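Local coordinates for chitinase (Chromobacterium violaceum, PDB 4TXG), which is a family 18 glycoside hydrolase that probably binds chitin and hydrolyses its glycosidic bonds, at residues A[683-689]-A[746-751]; A[126-132]-A[350-355]. All coordinates share one frame. Residue numbers count along the deposited sequence, not the author numbering.

Contact 1. Residues A[683-689]-A[746-751]; sequences NRSQTTL and SLGAGQ
Two irregular loops run antiparallel here: 683-689 leaves strand 678-683, whereas 746-751 leads into strand 752-758, and they bury 423 Å² between them. At Ser746 the CB packs 3.7 Å from Thr688 CG2. Leu747 is extended (phi/psi -123/109) and forms an antiparallel hydrogen-bonded pair with Leu689, CA to CA 5.0 Å: Leu747 N donates to Leu689 O at 2.8 Å and Leu689 N to Leu747 O at 2.9 Å. The same Leu747 O accepts from Asn683 ND2 at 3.1 Å. With chi1 t, Leu747 places CD2 4.1 Å from Leu689 CD1 (chi1 m) and 3.7 Å from Asn683 CB; Leu741 touches both leucines. Gly748 opens a type II turn to Gln751, closed by Gln751 N to Gly748 O at 3.0 Å. In the turn, Ala749 sets CB 3.4 Å from Ser685 O, and a water bridges Ala749 N and Thr688 OG1, 2.8 Å from each. Gly750, at phi/psi 82/-1, donates from N to Asn683 O at 2.7 Å. Gln751 O then accepts from Asn683 N at 2.9 Å. Asn683 (chi1 t) also shapes its own loop: ND2 donates to Thr687 O at 2.7 Å, and OD1 accepts from Ser685 N at 3.0 Å and Ser685 OG at 2.7 Å. Thr687 N in turn donates to Ser685 OG at 3.0 Å. The result is an Asx turn followed by an ST turn, docked on a type II turn where two neighbouring antiparallel strands end and begin in the C-terminal beta domain.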
loop_
_atom_site.group_PDB
_atom_site.type_symbol
_atom_site.label_atom_id
_atom_site.label_comp_id
_atom_site.label_asym_id
_atom_site.label_seq_id
_atom_site.Cartn_x
_atom_site.Cartn_y
_atom_site.Cartn_z
ATOM N N ASN A 683 -17.611 25.956 13.009
ATOM C CA ASN A 683 -16.936 27.198 13.345
ATOM C C ASN A 683 -16.504 27.174 14.813
ATOM O O ASN A 683 -17.334 27.300 15.704
ATOM C CB ASN A 683 -17.859 28.386 13.047
ATOM C CG ASN A 683 -17.235 29.718 13.402
ATOM O OD1 ASN A 683 -16.045 29.798 13.700
ATOM N ND2 ASN A 683 -18.035 30.781 13.350
ATOM N N ARG A 684 -15.210 26.985 15.063
ATOM C CA ARG A 684 -14.696 26.999 16.440
ATOM C C ARG A 684 -13.971 28.301 16.769
ATOM O O ARG A 684 -13.202 28.376 17.731
ATOM C CB ARG A 684 -13.759 25.816 16.683
ATOM C CG ARG A 684 -14.393 24.458 16.416
ATOM C CD ARG A 684 -13.446 23.323 16.786
ATOM N NE ARG A 684 -13.762 22.100 16.056
ATOM C CZ ARG A 684 -13.018 21.608 15.067
ATOM N NH1 ARG A 684 -11.898 22.221 14.691
ATOM N NH2 ARG A 684 -13.388 20.492 14.461
ATOM N N SER A 685 -14.201 29.329 15.964
ATOM C CA SER A 685 -13.748 30.660 16.343
ATOM C C SER A 685 -14.797 31.300 17.249
ATOM O O SER A 685 -15.837 30.695 17.517
ATOM C CB SER A 685 -13.509 31.527 15.110
ATOM O OG SER A 685 -14.740 31.996 14.595
ATOM N N GLN A 686 -14.523 32.517 17.713
ATOM C CA GLN A 686 -15.498 33.298 18.465
ATOM C C GLN A 686 -16.141 34.360 17.573
ATOM O O GLN A 686 -16.741 35.319 18.068
ATOM C CB GLN A 686 -14.844 33.963 19.678
ATOM C CG GLN A 686 -14.186 32.995 20.643
ATOM C CD GLN A 686 -13.695 33.691 21.898
ATOM O OE1 GLN A 686 -14.206 34.747 22.277
ATOM N NE2 GLN A 686 -12.696 33.108 22.548
ATOM N N THR A 687 -16.000 34.190 16.261
ATOM C CA THR A 687 -16.582 35.117 15.290
ATOM C C THR A 687 -17.713 34.468 14.506
ATOM O O THR A 687 -17.676 33.273 14.230
ATOM C CB THR A 687 -15.548 35.611 14.258
ATOM O OG1 THR A 687 -15.309 34.585 13.289
ATOM C CG2 THR A 687 -14.249 35.962 14.914
ATOM N N THR A 688 -18.711 35.262 14.135
ATOM C CA THR A 688 -19.730 34.798 13.204
ATOM C C THR A 688 -19.151 34.839 11.790
ATOM O O THR A 688 -18.596 35.853 11.385
ATOM C CB THR A 688 -21.002 35.675 13.267
ATOM O OG1 THR A 688 -21.507 35.702 14.605
ATOM C CG2 THR A 688 -22.076 35.135 12.336
ATOM N N LEU A 689 -19.254 33.744 11.047
ATOM C CA LEU A 689 -18.873 33.779 9.640
ATOM C C LEU A 689 -20.065 34.274 8.838
ATOM O O LEU A 689 -21.113 33.630 8.829
ATOM C CB LEU A 689 -18.434 32.401 9.148
ATOM C CG LEU A 689 -17.398 31.667 9.995
ATOM C CD1 LEU A 689 -17.100 30.296 9.387
ATOM C CD2 LEU A 689 -16.124 32.486 10.127
ATOM N N SER A 746 -25.401 32.874 7.799
ATOM C CA SER A 746 -24.170 32.958 8.573
ATOM C C SER A 746 -23.891 31.641 9.284
ATOM O O SER A 746 -24.769 30.772 9.371
ATOM C CB SER A 746 -24.261 34.098 9.588
ATOM O OG SER A 746 -25.384 33.929 10.451
ATOM N N LEU A 747 -22.665 31.488 9.784
ATOM C CA LEU A 747 -22.322 30.343 10.618
ATOM C C LEU A 747 -21.808 30.874 11.943
ATOM O O LEU A 747 -20.710 31.434 12.003
ATOM C CB LEU A 747 -21.268 29.460 9.956
ATOM C CG LEU A 747 -20.950 28.182 10.740
ATOM C CD1 LEU A 747 -22.205 27.345 10.892
ATOM C CD2 LEU A 747 -19.841 27.380 10.060
ATOM N N GLY A 748 -22.605 30.713 12.994
ATOM C CA GLY A 748 -22.292 31.309 14.285
ATOM C C GLY A 748 -21.130 30.645 14.995
ATOM O O GLY A 748 -20.768 29.511 14.685
ATOM N N ALA A 749 -20.542 31.362 15.952
ATOM C CA ALA A 749 -19.461 30.811 16.765
ATOM C C ALA A 749 -19.917 29.532 17.462
ATOM O O ALA A 749 -20.973 29.506 18.100
ATOM C CB ALA A 749 -18.990 31.842 17.788
ATOM N N GLY A 750 -19.126 28.473 17.315
ATOM C CA GLY A 750 -19.412 27.200 17.957
ATOM C C GLY A 750 -20.414 26.339 17.205
ATOM O O GLY A 750 -20.719 25.224 17.630
ATOM N N GLN A 751 -20.927 26.847 16.086
ATOM C CA GLN A 751 -22.008 26.172 15.371
ATOM C C GLN A 751 -21.533 25.381 14.157
ATOM O O GLN A 751 -20.435 25.606 13.647
ATOM C CB GLN A 751 -23.061 27.188 14.924
ATOM C CG GLN A 751 -23.573 28.057 16.055
ATOM C CD GLN A 751 -23.940 27.240 17.276
ATOM O OE1 GLN A 751 -24.715 26.287 17.188
ATOM N NE2 GLN A 751 -23.373 27.600 18.423
HETATM O O HOH W 1 -21.374 33.950 16.729
#

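Contact 2. Residues A[126-132]-A[350-355]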
loop_
_atom_site.group_PDB
_atom_site.type_symbol
_atom_site.label_atom_id
_atom_site.label_comp_id
_atom_site.label_asym_id
_atom_site.label_seq_id
_atom_site.Cartn_x
_atom_site.Cartn_y
_atom_site.Cartn_z
ATOM N N LEU A 126 1.610 14.921 9.528
ATOM C CA LEU A 126 1.544 13.772 10.441
ATOM C C LEU A 126 0.920 14.173 11.777
ATOM O O LEU A 126 1.255 15.208 12.356
ATOM C CB LEU A 126 2.933 13.169 10.671
ATOM C CG LEU A 126 3.027 11.907 11.552
ATOM C CD1 LEU A 126 2.395 10.695 10.880
ATOM C CD2 LEU A 126 4.483 11.613 11.901
ATOM N N ALA A 127 -0.003 13.349 12.263
ATOM C CA ALA A 127 -0.653 13.627 13.531
ATOM C C ALA A 127 0.264 13.261 14.692
ATOM O O ALA A 127 0.568 12.090 14.896
ATOM C CB ALA A 127 -1.961 12.860 13.630
ATOM N N GLN A 128 0.700 14.251 15.460
ATOM C CA GLN A 128 1.529 13.942 16.621
ATOM C C GLN A 128 0.684 13.805 17.878
ATOM O O GLN A 128 -0.319 14.491 18.050
ATOM C CB GLN A 128 2.606 15.006 16.848
ATOM C CG GLN A 128 3.546 14.646 18.005
ATOM C CD GLN A 128 4.305 15.828 18.560
ATOM O OE1 GLN A 128 4.654 16.757 17.828
ATOM N NE2 GLN A 128 4.566 15.804 19.867
ATOM N N THR A 129 1.106 12.900 18.752
ATOM C CA THR A 129 0.512 12.757 20.071
ATOM C C THR A 129 0.804 13.997 20.914
ATOM O O THR A 129 1.949 14.241 21.306
ATOM C CB THR A 129 1.043 11.493 20.772
ATOM O OG1 THR A 129 0.736 10.343 19.968
ATOM C CG2 THR A 129 0.420 11.341 22.153
ATOM N N GLN A 130 -0.238 14.776 21.197
ATOM C CA GLN A 130 -0.091 16.081 21.844
ATOM C C GLN A 130 0.750 16.076 23.125
ATOM O O GLN A 130 0.493 15.318 24.061
ATOM C CB GLN A 130 -1.471 16.674 22.161
ATOM C CG GLN A 130 -1.409 18.017 22.890
ATOM C CD GLN A 130 -2.771 18.513 23.358
ATOM O OE1 GLN A 130 -3.495 19.174 22.612
ATOM N NE2 GLN A 130 -3.119 18.203 24.602
ATOM N N GLY A 131 1.761 16.938 23.149
ATOM C CA GLY A 131 2.567 17.150 24.334
ATOM C C GLY A 131 3.734 16.194 24.514
ATOM O O GLY A 131 4.678 16.501 25.240
ATOM N N VAL A 132 3.662 15.030 23.875
ATOM C CA VAL A 132 4.720 14.028 23.996
ATOM C C VAL A 132 5.936 14.466 23.191
ATOM O O VAL A 132 5.811 14.867 22.031
ATOM C CB VAL A 132 4.232 12.638 23.523
ATOM C CG1 VAL A 132 5.385 11.625 23.495
ATOM C CG2 VAL A 132 3.092 12.145 24.430
ATOM N N ARG A 350 -0.315 4.796 17.149
ATOM C CA ARG A 350 0.440 6.051 17.077
ATOM C C ARG A 350 0.744 6.576 18.474
ATOM O O ARG A 350 1.874 6.957 18.782
ATOM C CB ARG A 350 -0.340 7.099 16.272
ATOM C CG ARG A 350 0.309 8.488 16.212
ATOM C CD ARG A 350 1.393 8.558 15.127
ATOM N NE ARG A 350 2.672 8.005 15.570
ATOM C CZ ARG A 350 3.604 7.527 14.748
ATOM N NH1 ARG A 350 4.751 7.069 15.245
ATOM N NH2 ARG A 350 3.388 7.506 13.429
ATOM N N ASP A 351 -0.276 6.570 19.325
ATOM C CA ASP A 351 -0.130 7.017 20.705
ATOM C C ASP A 351 0.897 6.168 21.467
ATOM O O ASP A 351 1.792 6.704 22.131
ATOM C CB ASP A 351 -1.486 6.971 21.416
ATOM C CG ASP A 351 -1.402 7.412 22.868
ATOM O OD1 ASP A 351 -1.022 6.584 23.721
ATOM O OD2 ASP A 351 -1.712 8.589 23.153
ATOM N N ARG A 352 0.782 4.844 21.376
ATOM C CA ARG A 352 1.667 3.985 22.157
ATOM C C ARG A 352 3.098 4.061 21.648
ATOM O O ARG A 352 4.047 4.080 22.440
ATOM C CB ARG A 352 1.201 2.525 22.136
ATOM C CG ARG A 352 -0.171 2.307 22.747
ATOM C CD ARG A 352 -0.260 2.768 24.196
ATOM N NE ARG A 352 -1.555 2.374 24.750
ATOM C CZ ARG A 352 -2.675 3.081 24.628
ATOM N NH1 ARG A 352 -2.676 4.250 23.993
ATOM N NH2 ARG A 352 -3.802 2.618 25.148
ATOM N N LEU A 353 3.259 4.101 20.328
ATOM C CA LEU A 353 4.603 4.174 19.767
ATOM C C LEU A 353 5.239 5.550 20.003
ATOM O O LEU A 353 6.448 5.633 20.232
ATOM C CB LEU A 353 4.591 3.830 18.282
ATOM C CG LEU A 353 4.538 2.321 18.013
ATOM C CD1 LEU A 353 4.753 2.058 16.543
ATOM C CD2 LEU A 353 5.572 1.588 18.833
ATOM N N ASP A 354 4.445 6.619 19.964
ATOM C CA ASP A 354 4.975 7.948 20.283
ATOM C C ASP A 354 5.471 8.012 21.727
ATOM O O ASP A 354 6.540 8.544 21.992
ATOM C CB ASP A 354 3.924 9.049 20.063
ATOM C CG ASP A 354 3.749 9.421 18.590
ATOM O OD1 ASP A 354 4.518 8.934 17.742
ATOM O OD2 ASP A 354 2.830 10.212 18.290
ATOM N N ARG A 355 4.684 7.488 22.663
ATOM C CA ARG A 355 5.096 7.487 24.066
ATOM C C ARG A 355 6.334 6.627 24.291
ATOM O O ARG A 355 7.239 7.023 25.029
ATOM C CB ARG A 355 3.960 7.002 24.960
ATOM C CG ARG A 355 2.773 7.939 24.958
ATOM C CD ARG A 355 1.659 7.457 25.868
ATOM N NE ARG A 355 0.420 8.152 25.536
ATOM C CZ ARG A 355 0.087 9.346 26.005
ATOM N NH1 ARG A 355 -1.059 9.906 25.633
ATOM N NH2 ARG A 355 0.898 9.977 26.850
#
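Residues 126-132 follow an irregular, largely extended path beside residues 350-355 of helix 338-360, with Thr129 CA 5.8 Å from Asp351 CA and Val132 CA 6.6 Å from Arg355 CA. The loop then folds back in a type II turn from Thr129 to Val132, with Val132 N bonded to Thr129 O at 3.2 Å; Gly131 occupies its positive-phi position (86/-22). Helix 338-360 lies between the parallel strands 308-312 and 365-371 of the family 18 barrel, and the segment ahead of strand 155-161 packs on it.

Thr129 (chi1 m) is the polar anchor. Asp354 OD2 accepts from both Thr129 N at 3.2 Å and Thr129 OG1 at 2.7 Å, while Asp354 OD1 forms a salt bridge with Arg350 NE at 3.0 Å. Arg350 is held further by a salt bridge to Asp390, and its CD lies 3.6 Å from Ala127 O.

Farther along, Val132 CG1 rests 3.6 Å from Asp354 O. The Arg355 guanidinium, tied to Asp351 by NE to OD1 at 2.8 Å and NH1 to OD2 at 2.9 Å, has methyls over one face: Thr129 CG2 is 4.0 Å from Arg355 NH1 and Val132 CG2 3.9 Å from Arg355 NH2.

Every hydrogen bond between these segments thus ends on one carboxylate oxygen of Asp354. The aspartate pairs with Arg350, an arginine it shares with Asp390, while its other oxygen takes the backbone NH and hydroxyl of Thr129.

How the contacts relate
From the N terminus, the chain first lays 126-132 down ahead of strand 155-161. It then builds the early strands and helices of the family 18 barrel before returning through helix 338-360, where contact 2 closes a loop of 217 intervening residues and ties the N-terminal lead-in to the barrel's exterior. Only after the barrel is finished does contact 1 open, at the end of strand 678-683; it closes across 56 residues, 19 of them in strands and none helical, joining two loops of the C-terminal beta domain. The loops closed by contacts 2 and 1 are in series, neither nesting nor crossing. The contacts' centres are about 30 Å apart and their nearest atoms about 12 Å.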